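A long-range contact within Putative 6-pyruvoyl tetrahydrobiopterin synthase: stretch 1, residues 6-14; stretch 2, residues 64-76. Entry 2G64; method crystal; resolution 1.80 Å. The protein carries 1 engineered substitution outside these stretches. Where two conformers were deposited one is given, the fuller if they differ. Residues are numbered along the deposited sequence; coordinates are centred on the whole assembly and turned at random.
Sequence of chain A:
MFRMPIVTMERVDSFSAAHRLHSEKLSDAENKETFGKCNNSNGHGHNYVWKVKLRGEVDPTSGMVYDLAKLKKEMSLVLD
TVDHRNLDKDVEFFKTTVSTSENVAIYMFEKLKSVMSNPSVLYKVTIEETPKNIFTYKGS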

# COMPACT_ATOMS: atom_id res chain seq x y z
N ILE A 6 -25.41 -13.27 -5.58
CA ILE A 6 -24.59 -13.47 -4.39
C ILE A 6 -23.30 -12.63 -4.54
O ILE A 6 -22.59 -12.72 -5.54
CB ILE A 6 -24.20 -14.95 -4.23
CG1 ILE A 6 -25.45 -15.84 -4.17
CG2 ILE A 6 -23.34 -15.16 -2.98
CD1 ILE A 6 -26.46 -15.41 -3.14
N VAL A 7 -23.04 -11.79 -3.55
CA VAL A 7 -21.89 -10.88 -3.61
C VAL A 7 -21.18 -11.00 -2.25
O VAL A 7 -21.80 -11.37 -1.24
CB VAL A 7 -22.37 -9.42 -3.87
CG1 VAL A 7 -21.30 -8.36 -3.56
CG2 VAL A 7 -22.94 -9.27 -5.29
N THR A 8 -19.89 -10.69 -2.22
CA THR A 8 -19.19 -10.61 -0.93
C THR A 8 -18.97 -9.15 -0.53
O THR A 8 -18.87 -8.27 -1.39
CB THR A 8 -17.80 -11.33 -0.94
OG1 THR A 8 -16.91 -10.65 -1.83
CG2 THR A 8 -17.92 -12.81 -1.37
N MET A 9 -18.93 -8.93 0.77
CA MET A 9 -18.69 -7.61 1.34
C MET A 9 -17.66 -7.80 2.45
O MET A 9 -17.84 -8.64 3.37
CB MET A 9 -20.00 -7.09 1.93
CG MET A 9 -19.86 -5.92 2.90
SD MET A 9 -21.47 -5.61 3.67
CE MET A 9 -20.98 -4.35 4.84
N GLU A 10 -16.58 -7.03 2.37
CA GLU A 10 -15.47 -7.21 3.29
C GLU A 10 -15.11 -5.86 3.89
O GLU A 10 -15.05 -4.87 3.18
CB GLU A 10 -14.26 -7.81 2.57
CG GLU A 10 -13.05 -8.06 3.48
CD GLU A 10 -11.95 -8.81 2.75
OE1 GLU A 10 -11.54 -8.38 1.64
OE2 GLU A 10 -11.51 -9.84 3.26
N ARG A 11 -14.88 -5.85 5.19
CA ARG A 11 -14.60 -4.62 5.91
C ARG A 11 -13.28 -4.81 6.67
O ARG A 11 -13.05 -5.85 7.30
CB ARG A 11 -15.75 -4.34 6.88
CG ARG A 11 -15.45 -3.26 7.91
CD ARG A 11 -15.28 -1.93 7.24
NE ARG A 11 -15.08 -0.86 8.23
CZ ARG A 11 -15.19 0.43 7.96
NH1 ARG A 11 -15.52 0.82 6.74
NH2 ARG A 11 -14.99 1.33 8.91
N VAL A 12 -12.40 -3.82 6.56
CA VAL A 12 -11.01 -3.93 7.07
C VAL A 12 -10.87 -2.97 8.25
O VAL A 12 -11.27 -1.81 8.17
CB VAL A 12 -9.97 -3.52 5.98
CG1 VAL A 12 -8.52 -3.65 6.53
CG2 VAL A 12 -10.15 -4.37 4.67
N ASP A 13 -10.32 -3.46 9.35
CA ASP A 13 -10.01 -2.59 10.49
C ASP A 13 -8.70 -3.13 11.06
O ASP A 13 -8.05 -3.96 10.43
CB ASP A 13 -11.15 -2.64 11.51
CG ASP A 13 -11.26 -1.38 12.34
OD1 ASP A 13 -10.23 -0.77 12.70
OD2 ASP A 13 -12.41 -0.99 12.65
N SER A 14 -8.27 -2.62 12.22
CA SER A 14 -6.98 -3.03 12.79
C SER A 14 -7.03 -2.90 14.31
O SER A 14 -7.89 -2.21 14.86
CB SER A 14 -5.87 -2.14 12.26
OG SER A 14 -6.14 -0.79 12.59
N MET A 64 -27.73 -3.99 -0.36
CA MET A 64 -26.62 -4.40 0.49
C MET A 64 -26.68 -5.88 0.85
O MET A 64 -27.75 -6.46 1.03
CB MET A 64 -26.61 -3.58 1.77
CG MET A 64 -26.32 -2.12 1.53
SD MET A 64 -26.38 -1.16 3.06
CE MET A 64 -27.71 -1.96 3.96
N VAL A 65 -25.50 -6.49 0.96
CA VAL A 65 -25.36 -7.84 1.54
C VAL A 65 -25.62 -7.82 3.07
O VAL A 65 -26.15 -8.77 3.66
CB VAL A 65 -23.93 -8.39 1.26
CG1 VAL A 65 -23.64 -9.60 2.12
CG2 VAL A 65 -23.75 -8.74 -0.23
N TYR A 66 -25.26 -6.70 3.69
CA TYR A 66 -25.38 -6.54 5.13
C TYR A 66 -25.30 -5.05 5.42
O TYR A 66 -24.67 -4.29 4.69
CB TYR A 66 -24.21 -7.27 5.84
CG TYR A 66 -24.36 -7.61 7.33
CD1 TYR A 66 -25.00 -8.77 7.74
CD2 TYR A 66 -23.78 -6.80 8.31
CE1 TYR A 66 -25.09 -9.11 9.11
CE2 TYR A 66 -23.87 -7.13 9.68
CZ TYR A 66 -24.52 -8.28 10.07
OH TYR A 66 -24.61 -8.61 11.41
N ASP A 67 -25.91 -4.64 6.52
CA ASP A 67 -25.86 -3.24 6.94
C ASP A 67 -24.48 -2.89 7.51
O ASP A 67 -24.10 -3.40 8.56
CB ASP A 67 -26.96 -3.01 7.97
CG ASP A 67 -26.94 -1.61 8.55
OD1 ASP A 67 -26.90 -0.64 7.77
OD2 ASP A 67 -26.95 -1.47 9.79
N LEU A 68 -23.72 -2.03 6.82
CA LEU A 68 -22.36 -1.72 7.25
C LEU A 68 -22.33 -1.05 8.62
O LEU A 68 -21.42 -1.28 9.41
CB LEU A 68 -21.60 -0.87 6.21
CG LEU A 68 -20.19 -0.39 6.63
CD1 LEU A 68 -19.24 -1.55 6.89
CD2 LEU A 68 -19.57 0.58 5.63
N ALA A 69 -23.34 -0.22 8.90
CA ALA A 69 -23.43 0.43 10.20
C ALA A 69 -23.51 -0.60 11.33
O ALA A 69 -22.84 -0.46 12.36
CB ALA A 69 -24.63 1.37 10.25
N LYS A 70 -24.33 -1.63 11.12
CA LYS A 70 -24.48 -2.73 12.06
C LYS A 70 -23.19 -3.55 12.20
O LYS A 70 -22.79 -3.89 13.32
CB LYS A 70 -25.60 -3.66 11.62
CG LYS A 70 -26.88 -3.54 12.43
CD LYS A 70 -28.02 -4.32 11.79
CE LYS A 70 -29.29 -3.46 11.65
NZ LYS A 70 -29.40 -2.80 10.30
N LEU A 71 -22.57 -3.87 11.07
CA LEU A 71 -21.28 -4.59 11.09
C LEU A 71 -20.23 -3.79 11.86
O LEU A 71 -19.47 -4.35 12.65
CB LEU A 71 -20.78 -4.85 9.66
CG LEU A 71 -19.55 -5.77 9.53
CD1 LEU A 71 -19.83 -7.11 10.19
CD2 LEU A 71 -19.10 -5.96 8.07
N LYS A 72 -20.18 -2.47 11.63
CA LYS A 72 -19.20 -1.64 12.33
C LYS A 72 -19.32 -1.76 13.84
O LYS A 72 -18.30 -1.90 14.53
CB LYS A 72 -19.27 -0.19 11.86
CG LYS A 72 -18.56 0.05 10.55
CD LYS A 72 -18.86 1.44 9.99
CE LYS A 72 -18.28 2.53 10.88
NZ LYS A 72 -18.86 3.87 10.58
N LYS A 73 -20.56 -1.74 14.34
CA LYS A 73 -20.84 -1.88 15.77
C LYS A 73 -20.44 -3.25 16.32
O LYS A 73 -19.84 -3.34 17.41
CB LYS A 73 -22.32 -1.60 16.06
CG LYS A 73 -22.68 -0.12 16.13
CD LYS A 73 -24.14 0.09 16.53
CE LYS A 73 -24.60 -0.95 17.54
NZ LYS A 73 -25.93 -0.62 18.12
N GLU A 74 -20.76 -4.30 15.57
CA GLU A 74 -20.46 -5.66 15.98
C GLU A 74 -18.95 -5.87 15.97
O GLU A 74 -18.41 -6.45 16.90
CB GLU A 74 -21.15 -6.66 15.05
CG GLU A 74 -22.66 -6.70 15.29
CD GLU A 74 -23.48 -7.11 14.06
OE1 GLU A 74 -22.91 -7.44 12.99
OE2 GLU A 74 -24.71 -7.09 14.17
N MET A 75 -18.28 -5.40 14.91
CA MET A 75 -16.81 -5.51 14.86
C MET A 75 -16.15 -4.72 16.00
O MET A 75 -15.15 -5.17 16.57
CB MET A 75 -16.28 -5.04 13.50
CG MET A 75 -16.55 -6.06 12.39
SD MET A 75 -16.00 -5.50 10.77
CE MET A 75 -14.21 -5.36 10.99
N SER A 76 -16.69 -3.55 16.34
CA SER A 76 -16.19 -2.75 17.46
C SER A 76 -16.21 -3.54 18.77
O SER A 76 -15.26 -3.48 19.56
CB SER A 76 -16.99 -1.45 17.63
OG SER A 76 -16.29 -0.52 18.45

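What does the strand present to the second stretch at its start? Residues 6-14 form a β-strand, so side chains alternate: Ile6, Thr8, Glu10 and Val12 point away, while Val7, Met9, Arg11 and Asp13 point toward the loop and helix of residues 64-76. Val7 makes the first contact. Its backbone O lies 3.4 Å from CG2 of Val65, and its CB is 4.0 Å from that same methyl carbon. Both residues are buried, and two compact β-branched side chains suit a place where the loop runs close to the strand. No hydrogen bond crosses between the stretches anywhere, so the contact rests on packing.

Why does Met9 have more of its surface covered than any other residue here? CA of Met9 is 6.7 Å from CA of Val65, and the methionine side chain is fully extended, with chi1, chi2 and chi3 all t, so it reaches along the turn from the loop into the helix. Near its root, CB of Met9 sits 4.2 Å from CB of Val65. Farther out, SD of Met9 is 3.6 Å from the backbone O of Tyr66 and 3.9 Å from CB of Tyr66. The terminal CE of Met9 then comes within 3.8 Å of CB of Leu68 and 4.1 Å of CD2 of Leu71. A long, unbranched, apolar chain can thus touch four residues in turn. The end of Tyr66 leads away from the strand, and its OH donates a hydrogen bond to OE1 of Glu74 at 2.6 Å. The helix start is held within its own stretch: OD2 of N-cap Asp67 accepts from N of Lys70 at 2.9 Å and forms a salt bridge with NZ of Lys70 at 2.8 Å.

How can a charged arginine serve a largely apolar contact? Arg11 uses its aliphatic carbons: CB lies 3.9 Å from CD2 of Leu71, CG is 3.7 Å from SD of Met75, and CD is 4.0 Å from CD1 of Leu68. These helix residues, spaced three or four apart, recur on the side facing the strand. With chi2 at p, the arginine chain bends, and its guanidinium ends near Lys72, where NH2 of Arg11 is 4.0 Å from CE of Lys72. Lys72 CD covers one face of the guanidinium, so the lysine contributes its methylenes to the contact. Arg11 remains partly exposed, and its NH1 is hydrogen-bonded elsewhere in the structure.

Where does the contact run out? At Asp13 the overlap is small: its CB is 4.1 Å from CE of Met75, whose thioether chain is long enough to touch both Arg11 and Asp13 from the helix. The carboxylate serves its own strand instead, OD1 of Asp13 accepting from N of Ser14 at 2.7 Å. Ser14 itself is exposed and beyond reach of the helix. In all, the two stretches bury 523 Å² between them, counting both sides.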